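Local atomic coordinates of 433aa long hypothetical phosphoribosylglycinamide formyl transferase (PDB entry 2DWC), a protein that is an ATP-grasp protein of the PurT family, built from a preATP-grasp, an ATP-grasp and a C-terminal region, and carries bound adenosine-5'-diphosphate in this model. Residues M69-D72 with F73-V77; D394-V397 with E398-K401; T143-D146 with E147-A151. All blocks are in the same frame, centred on the assembly; numbering follows the deposited sequence.

Contact 1. Residues M69-D72 with F73-V77; sequences MDKD and FLWSV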
loop_
_atom_site.group_PDB
_atom_site.type_symbol
_atom_site.label_atom_id
_atom_site.label_comp_id
_atom_site.label_asym_id
_atom_site.label_seq_id
_atom_site.Cartn_x
_atom_site.Cartn_y
_atom_site.Cartn_z
ATOM N N MET B 69 18.970 19.607 11.806
ATOM C CA MET B 69 20.346 20.035 11.646
ATOM C C MET B 69 20.990 20.142 13.044
ATOM O O MET B 69 22.196 20.441 13.189
ATOM C CB MET B 69 20.427 21.388 10.903
ATOM C CG MET B 69 20.017 21.282 9.443
ATOM S SD MET B 69 21.105 20.117 8.560
ATOM C CE MET B 69 22.704 20.887 8.791
ATOM N N ASP B 70 20.210 19.860 14.097
ATOM C CA ASP B 70 20.724 19.924 15.476
ATOM C C ASP B 70 21.135 18.536 15.936
ATOM O O ASP B 70 20.279 17.657 16.176
ATOM C CB ASP B 70 19.636 20.495 16.404
ATOM C CG ASP B 70 20.040 20.460 17.901
ATOM O OD1 ASP B 70 19.246 20.926 18.741
ATOM O OD2 ASP B 70 21.125 19.977 18.243
ATOM N N LYS B 71 22.451 18.314 16.034
ATOM C CA LYS B 71 22.957 16.996 16.435
ATOM C C LYS B 71 22.424 16.483 17.775
ATOM O O LYS B 71 22.197 15.290 17.943
ATOM C CB LYS B 71 24.488 17.040 16.495
ATOM C CG LYS B 71 25.084 15.803 17.030
ATOM C CD LYS B 71 26.611 15.814 16.753
ATOM C CE LYS B 71 27.328 16.796 17.669
ATOM N NZ LYS B 71 28.838 16.821 17.380
ATOM N N ASP B 72 22.269 17.380 18.755
ATOM C CA ASP B 72 21.793 16.983 20.089
ATOM C C ASP B 72 20.338 16.463 20.035
ATOM O O ASP B 72 19.978 15.532 20.796
ATOM C CB ASP B 72 21.720 18.191 21.048
ATOM C CG ASP B 72 23.041 18.612 21.650
ATOM O OD1 ASP B 72 24.109 18.022 21.337
ATOM O OD2 ASP B 72 22.959 19.585 22.475
ATOM N N PHE B 73 19.514 17.117 19.221
ATOM C CA PHE B 73 18.118 16.697 19.062
ATOM C C PHE B 73 18.095 15.269 18.506
ATOM O O PHE B 73 17.428 14.378 19.051
ATOM C CB PHE B 73 17.358 17.655 18.119
ATOM C CG PHE B 73 16.069 17.081 17.599
ATOM C CD1 PHE B 73 15.093 16.644 18.480
ATOM C CD2 PHE B 73 15.845 16.967 16.232
ATOM C CE1 PHE B 73 13.878 16.090 17.996
ATOM C CE2 PHE B 73 14.656 16.428 15.721
ATOM C CZ PHE B 73 13.649 15.976 16.622
ATOM N N LEU B 74 18.828 15.055 17.421
ATOM C CA LEU B 74 18.865 13.735 16.806
ATOM C C LEU B 74 19.425 12.689 17.757
ATOM O O LEU B 74 18.907 11.557 17.819
ATOM C CB LEU B 74 19.676 13.765 15.484
ATOM C CG LEU B 74 19.098 14.709 14.403
ATOM C CD1 LEU B 74 19.995 14.633 13.150
ATOM C CD2 LEU B 74 17.649 14.316 14.041
ATOM N N TRP B 75 20.469 13.020 18.513
ATOM C CA TRP B 75 20.990 12.022 19.440
ATOM C C TRP B 75 19.960 11.655 20.531
ATOM O O TRP B 75 19.861 10.528 20.995
ATOM C CB TRP B 75 22.267 12.549 20.120
ATOM C CG TRP B 75 23.523 11.896 19.581
ATOM C CD1 TRP B 75 24.571 12.525 18.962
ATOM C CD2 TRP B 75 23.854 10.497 19.628
ATOM N NE1 TRP B 75 25.552 11.592 18.636
ATOM C CE2 TRP B 75 25.130 10.345 19.029
ATOM C CE3 TRP B 75 23.201 9.359 20.122
ATOM C CZ2 TRP B 75 25.756 9.093 18.915
ATOM C CZ3 TRP B 75 23.826 8.109 20.009
ATOM C CH2 TRP B 75 25.095 7.997 19.407
ATOM N N SER B 76 19.194 12.646 20.965
ATOM C CA SER B 76 18.217 12.374 22.008
ATOM C C SER B 76 17.209 11.362 21.465
ATOM O O SER B 76 16.833 10.393 22.122
ATOM C CB SER B 76 17.501 13.694 22.420
ATOM O OG SER B 76 16.526 13.417 23.406
ATOM N N VAL B 77 16.795 11.559 20.225
ATOM C CA VAL B 77 15.846 10.617 19.641
ATOM C C VAL B 77 16.480 9.228 19.465
ATOM O O VAL B 77 15.883 8.206 19.801
ATOM C CB VAL B 77 15.373 11.133 18.252
ATOM C CG1 VAL B 77 14.395 10.090 17.640
ATOM C CG2 VAL B 77 14.650 12.503 18.430
#

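Contact 2. Residues D394-V397 with E398-K401; sequences DKDV and EVAK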
loop_
_atom_site.group_PDB
_atom_site.type_symbol
_atom_site.label_atom_id
_atom_site.label_comp_id
_atom_site.label_asym_id
_atom_site.label_seq_id
_atom_site.Cartn_x
_atom_site.Cartn_y
_atom_site.Cartn_z
ATOM N N ASP B 394 -0.438 1.185 -17.908
ATOM C CA ASP B 394 -0.964 0.721 -19.205
ATOM C C ASP B 394 0.107 -0.145 -19.839
ATOM O O ASP B 394 1.268 -0.044 -19.518
ATOM C CB ASP B 394 -1.233 1.905 -20.125
ATOM C CG ASP B 394 -2.075 1.518 -21.337
ATOM O OD1 ASP B 394 -1.508 1.191 -22.401
ATOM O OD2 ASP B 394 -3.307 1.526 -21.198
ATOM N N LYS B 395 -0.310 -1.012 -20.753
ATOM C CA LYS B 395 0.649 -1.838 -21.474
ATOM C C LYS B 395 1.587 -0.956 -22.266
ATOM O O LYS B 395 2.720 -1.357 -22.592
ATOM C CB LYS B 395 -0.106 -2.781 -22.411
ATOM C CG LYS B 395 -0.745 -3.922 -21.675
ATOM C CD LYS B 395 -1.517 -4.858 -22.604
ATOM C CE LYS B 395 -2.051 -6.077 -21.833
ATOM N NZ LYS B 395 -2.917 -5.689 -20.679
ATOM N N ASP B 396 1.129 0.242 -22.612
ATOM C CA ASP B 396 1.929 1.195 -23.383
ATOM C C ASP B 396 2.321 2.329 -22.454
ATOM O O ASP B 396 1.448 3.098 -22.007
ATOM C CB ASP B 396 1.080 1.730 -24.554
ATOM C CG ASP B 396 1.835 2.673 -25.493
ATOM O OD1 ASP B 396 1.378 2.822 -26.649
ATOM O OD2 ASP B 396 2.853 3.283 -25.127
ATOM N N VAL B 397 3.618 2.432 -22.173
ATOM C CA VAL B 397 4.124 3.480 -21.278
ATOM C C VAL B 397 3.761 4.907 -21.708
ATOM O O VAL B 397 3.532 5.774 -20.862
ATOM C CB VAL B 397 5.667 3.313 -21.066
ATOM C CG1 VAL B 397 6.425 3.683 -22.321
ATOM C CG2 VAL B 397 6.153 4.165 -19.870
ATOM N N GLU B 398 3.646 5.171 -23.020
ATOM C CA GLU B 398 3.293 6.518 -23.451
ATOM C C GLU B 398 1.834 6.833 -23.133
ATOM O O GLU B 398 1.495 7.993 -22.880
ATOM C CB GLU B 398 3.589 6.704 -24.963
ATOM C CG GLU B 398 5.081 6.491 -25.282
ATOM C CD GLU B 398 5.451 6.799 -26.735
ATOM O OE1 GLU B 398 4.565 6.749 -27.622
ATOM O OE2 GLU B 398 6.645 7.078 -26.992
ATOM N N VAL B 399 0.978 5.813 -23.148
ATOM C CA VAL B 399 -0.418 5.987 -22.798
ATOM C C VAL B 399 -0.460 6.300 -21.283
ATOM O O VAL B 399 -1.170 7.203 -20.842
ATOM C CB VAL B 399 -1.227 4.712 -23.092
ATOM C CG1 VAL B 399 -2.636 4.875 -22.533
ATOM C CG2 VAL B 399 -1.299 4.470 -24.629
ATOM N N ALA B 400 0.305 5.561 -20.494
ATOM C CA ALA B 400 0.329 5.847 -19.040
ATOM C C ALA B 400 0.854 7.256 -18.748
ATOM O O ALA B 400 0.289 7.948 -17.887
ATOM C CB ALA B 400 1.161 4.792 -18.311
ATOM N N LYS B 401 1.912 7.700 -19.446
ATOM C CA LYS B 401 2.435 9.063 -19.260
ATOM C C LYS B 401 1.357 10.111 -19.534
ATOM O O LYS B 401 1.141 11.040 -18.737
ATOM C CB LYS B 401 3.630 9.349 -20.205
ATOM C CG LYS B 401 4.862 8.522 -19.953
ATOM C CD LYS B 401 5.868 8.666 -21.082
ATOM C CE LYS B 401 6.391 10.108 -21.218
ATOM N NZ LYS B 401 7.391 10.195 -22.338
#

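Contact 3. Residues T143-D146 with E147-A151; sequences TTLD and ELYEA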
loop_
_atom_site.group_PDB
_atom_site.type_symbol
_atom_site.label_atom_id
_atom_site.label_comp_id
_atom_site.label_asym_id
_atom_site.label_seq_id
_atom_site.Cartn_x
_atom_site.Cartn_y
_atom_site.Cartn_z
ATOM N N THR B 143 36.668 28.640 -7.861
ATOM C CA THR B 143 36.554 29.131 -6.502
ATOM C C THR B 143 36.538 30.658 -6.507
ATOM O O THR B 143 36.276 31.299 -5.490
ATOM C CB THR B 143 37.738 28.651 -5.643
ATOM O OG1 THR B 143 37.651 27.232 -5.468
ATOM C CG2 THR B 143 37.725 29.325 -4.283
ATOM N N THR B 144 36.831 31.248 -7.658
ATOM C CA THR B 144 36.809 32.705 -7.776
ATOM C C THR B 144 36.147 33.074 -9.088
ATOM O O THR B 144 35.991 32.227 -9.971
ATOM C CB THR B 144 38.224 33.309 -7.773
ATOM O OG1 THR B 144 38.950 32.818 -8.910
ATOM C CG2 THR B 144 38.962 32.932 -6.496
ATOM N N LEU B 145 35.764 34.338 -9.220
ATOM C CA LEU B 145 35.140 34.802 -10.446
ATOM C C LEU B 145 36.150 34.646 -11.582
ATOM O O LEU B 145 35.794 34.263 -12.699
ATOM C CB LEU B 145 34.708 36.258 -10.294
ATOM C CG LEU B 145 34.048 36.933 -11.498
ATOM C CD1 LEU B 145 32.928 36.064 -12.046
ATOM C CD2 LEU B 145 33.511 38.297 -11.077
ATOM N N ASP B 146 37.416 34.928 -11.290
ATOM C CA ASP B 146 38.470 34.795 -12.293
ATOM C C ASP B 146 38.545 33.361 -12.788
ATOM O O ASP B 146 38.713 33.108 -13.977
ATOM C CB ASP B 146 39.825 35.190 -11.701
ATOM C CG ASP B 146 40.047 36.690 -11.691
ATOM O OD1 ASP B 146 39.098 37.457 -11.395
ATOM O OD2 ASP B 146 41.190 37.098 -11.973
ATOM N N GLU B 147 38.429 32.412 -11.867
ATOM C CA GLU B 147 38.488 31.017 -12.260
ATOM C C GLU B 147 37.212 30.640 -12.998
ATOM O O GLU B 147 37.240 29.840 -13.937
ATOM C CB GLU B 147 38.676 30.135 -11.032
ATOM C CG GLU B 147 40.061 30.206 -10.453
ATOM C CD GLU B 147 40.248 29.223 -9.321
ATOM O OE1 GLU B 147 41.398 29.057 -8.859
ATOM O OE2 GLU B 147 39.239 28.614 -8.900
ATOM N N LEU B 148 36.096 31.235 -12.588
ATOM C CA LEU B 148 34.821 30.950 -13.246
ATOM C C LEU B 148 34.889 31.363 -14.728
ATOM O O LEU B 148 34.458 30.606 -15.612
ATOM C CB LEU B 148 33.682 31.694 -12.539
ATOM C CG LEU B 148 32.281 31.067 -12.502
ATOM C CD1 LEU B 148 31.287 32.145 -12.805
ATOM C CD2 LEU B 148 32.145 29.906 -13.476
ATOM N N TYR B 149 35.444 32.552 -15.005
ATOM C CA TYR B 149 35.555 33.014 -16.395
ATOM C C TYR B 149 36.384 32.054 -17.218
ATOM O O TYR B 149 35.988 31.652 -18.317
ATOM C CB TYR B 149 36.203 34.398 -16.469
ATOM C CG TYR B 149 35.228 35.534 -16.453
ATOM C CD1 TYR B 149 35.015 36.278 -15.291
ATOM C CD2 TYR B 149 34.511 35.871 -17.603
ATOM C CE1 TYR B 149 34.112 37.335 -15.270
ATOM C CE2 TYR B 149 33.597 36.932 -17.595
ATOM C CZ TYR B 149 33.406 37.655 -16.425
ATOM O OH TYR B 149 32.502 38.690 -16.404
ATOM N N GLU B 150 37.546 31.672 -16.699
ATOM C CA GLU B 150 38.427 30.768 -17.432
ATOM C C GLU B 150 37.772 29.400 -17.611
ATOM O O GLU B 150 37.884 28.787 -18.675
ATOM C CB GLU B 150 39.771 30.629 -16.712
ATOM C CG GLU B 150 40.799 29.773 -17.467
ATOM C CD GLU B 150 42.189 29.781 -16.823
ATOM O OE1 GLU B 150 42.336 30.279 -15.677
ATOM O OE2 GLU B 150 43.135 29.278 -17.474
ATOM N N ALA B 151 37.076 28.936 -16.576
ATOM C CA ALA B 151 36.414 27.632 -16.640
ATOM C C ALA B 151 35.312 27.621 -17.701
ATOM O O ALA B 151 35.269 26.728 -18.544
ATOM C CB ALA B 151 35.834 27.276 -15.262
#

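Contact 1. Residues M69-D72 with F73-V77
D70 lays its carboxylate against the first turn of helix 71-81, where D70 OD1 comes 3.8 Å from F73 CB. The two side chains run at about a right angle to each other, with the plane of the carboxylate turned 50° from that of the ring. D70 is the N-cap: its OD2 accepts from two backbone N-H groups, D72 N at 2.9 Å and F73 N at 3.4 Å, and both bonds are weak. The main chain takes over at once, L74 N giving a nearly straight bond to D70 O (3.2 Å). One residue on, W75 N bonds to K71 O at 2.9 Å. Outside this backbone bond the side chains of K71 and W75 lie side by side and point the same way, K71 CG meeting W75 CD1 at 3.8 Å. They also share an outside partner: K71 NZ makes a salt bridge to one oxygen of E100, and W75 NE1 a hydrogen bond to the other. Helix 71-81 is the crossover from strand 62-65 to strand 85-88 of the parallel, Rossmann-type sheet; F73 rests on Y64, and L74 on A97 and F101 of helix 95-103. The acidic cap sits where the first N-H groups of the helix have no earlier turn to bond to, and its negative charge should be favourable beside that end of the helix dipole. Both capping bonds are weak by geometry, so a favourable charge effect may add to them, whereas the ends of K71 and W75 are fixed by one shared carboxylate.

Contact 2. Residues D394-V397 with E398-K401
D394 and D396 both hold CG anti to the backbone N (chi1 -167° and -176°), which carries their carboxylates forward to V399 and to the amide of E398. The result is an Asx turn running into an N-cap at the start of helix 397-409, directly after strand 386-393 in the PurT C-terminal region. In the turn D394 OD1 accepts from D396 N at 2.8 Å, on the anti side and a little out of the carboxylate plane. D396 in turn caps the helix, OD2 taking E398 N at 2.9 Å, also from the anti side but 34° out of plane. V399 fits between the two acids: its CG1 lies 3.6 Å from D394 CG, and its CG2 lies 3.6 Å from D396 CB. One aspartate thus positions the backbone of the next, and both frame the same valine. D396 O closes the first helical turn with A400 N, and V399 N adds a weak second bond to it. Toward the rest of the fold, V397 packs on P342, and A400 and K401 on A344 of strand 343-349. E398 OE2 lies close to E250 OE1, which would tend to raise the proton affinity of one of these two; at D396 the helix end and the bond from E398 N probably work the other way. K401 makes a cation-pi contact with W246, and near its root K401 CG passes V397 O at 3.2 Å.

Contact 3. Residues T143-D146 with E147-A151
T143 and E147 meet through a backbone-to-carboxylate hydrogen bond: T143 N gives its hydrogen to E147 OE2 at 2.8 Å, nearly along the C-O axis of that oxygen. E147 is extended beyond CG and runs back beside T143, pointing the same way. A second side-chain bond goes in the other direction along the chain. T144 turns OG1 between its backbone N and carbonyl carbon (chi1 62°), where it accepts from E147 N at 3.0 Å and also lies 3.2 Å from E147 CG. T144 is therefore the N-cap of helix 145-155, with E147 reaching past it to the residue before. This helix follows edge strand 139-142 of the four-stranded antiparallel sheet in the ATP-grasp domain and leads on to strand 159-163; L148, buried, packs on A142 and V201 of that sheet. Backbone bonds continue the helix, L148 N to T144 O at 2.8 Å and Y149 N to L145 O at 2.9 Å. Apolar contacts gather on another flank. L145 lies alongside Y149, its CD1 3.7 Å from Y149 CE1, and the same methyl comes 4.3 Å from L148 CD1. Helix 181-185 borders this flank, W185 touching L145, and I181 and P182 touching Y149.

How the contacts relate
Along the chain the order is contact 1, contact 3, contact 2, each at the start of a different helix: 71-81, 145-155 and 397-409. They belong to three different regions, preATP-grasp, ATP-grasp and PurT C-terminal, and do not touch. The centres of contacts 1 and 3 are about 38 Å apart, those of contacts 1 and 2 about 45 Å, and those of contacts 2 and 3 about 46 Å; contacts 1 and 2 lie on opposite sides of the chain's centre. Each helix serves its own sheet: the parallel Rossmann-type one, the small antiparallel one of the ATP-grasp domain, and the large mixed one. The side chain of L148 in contact 3 is about 14 Å from the bound adenosine-5'-diphosphate, so this residue does not line its pocket.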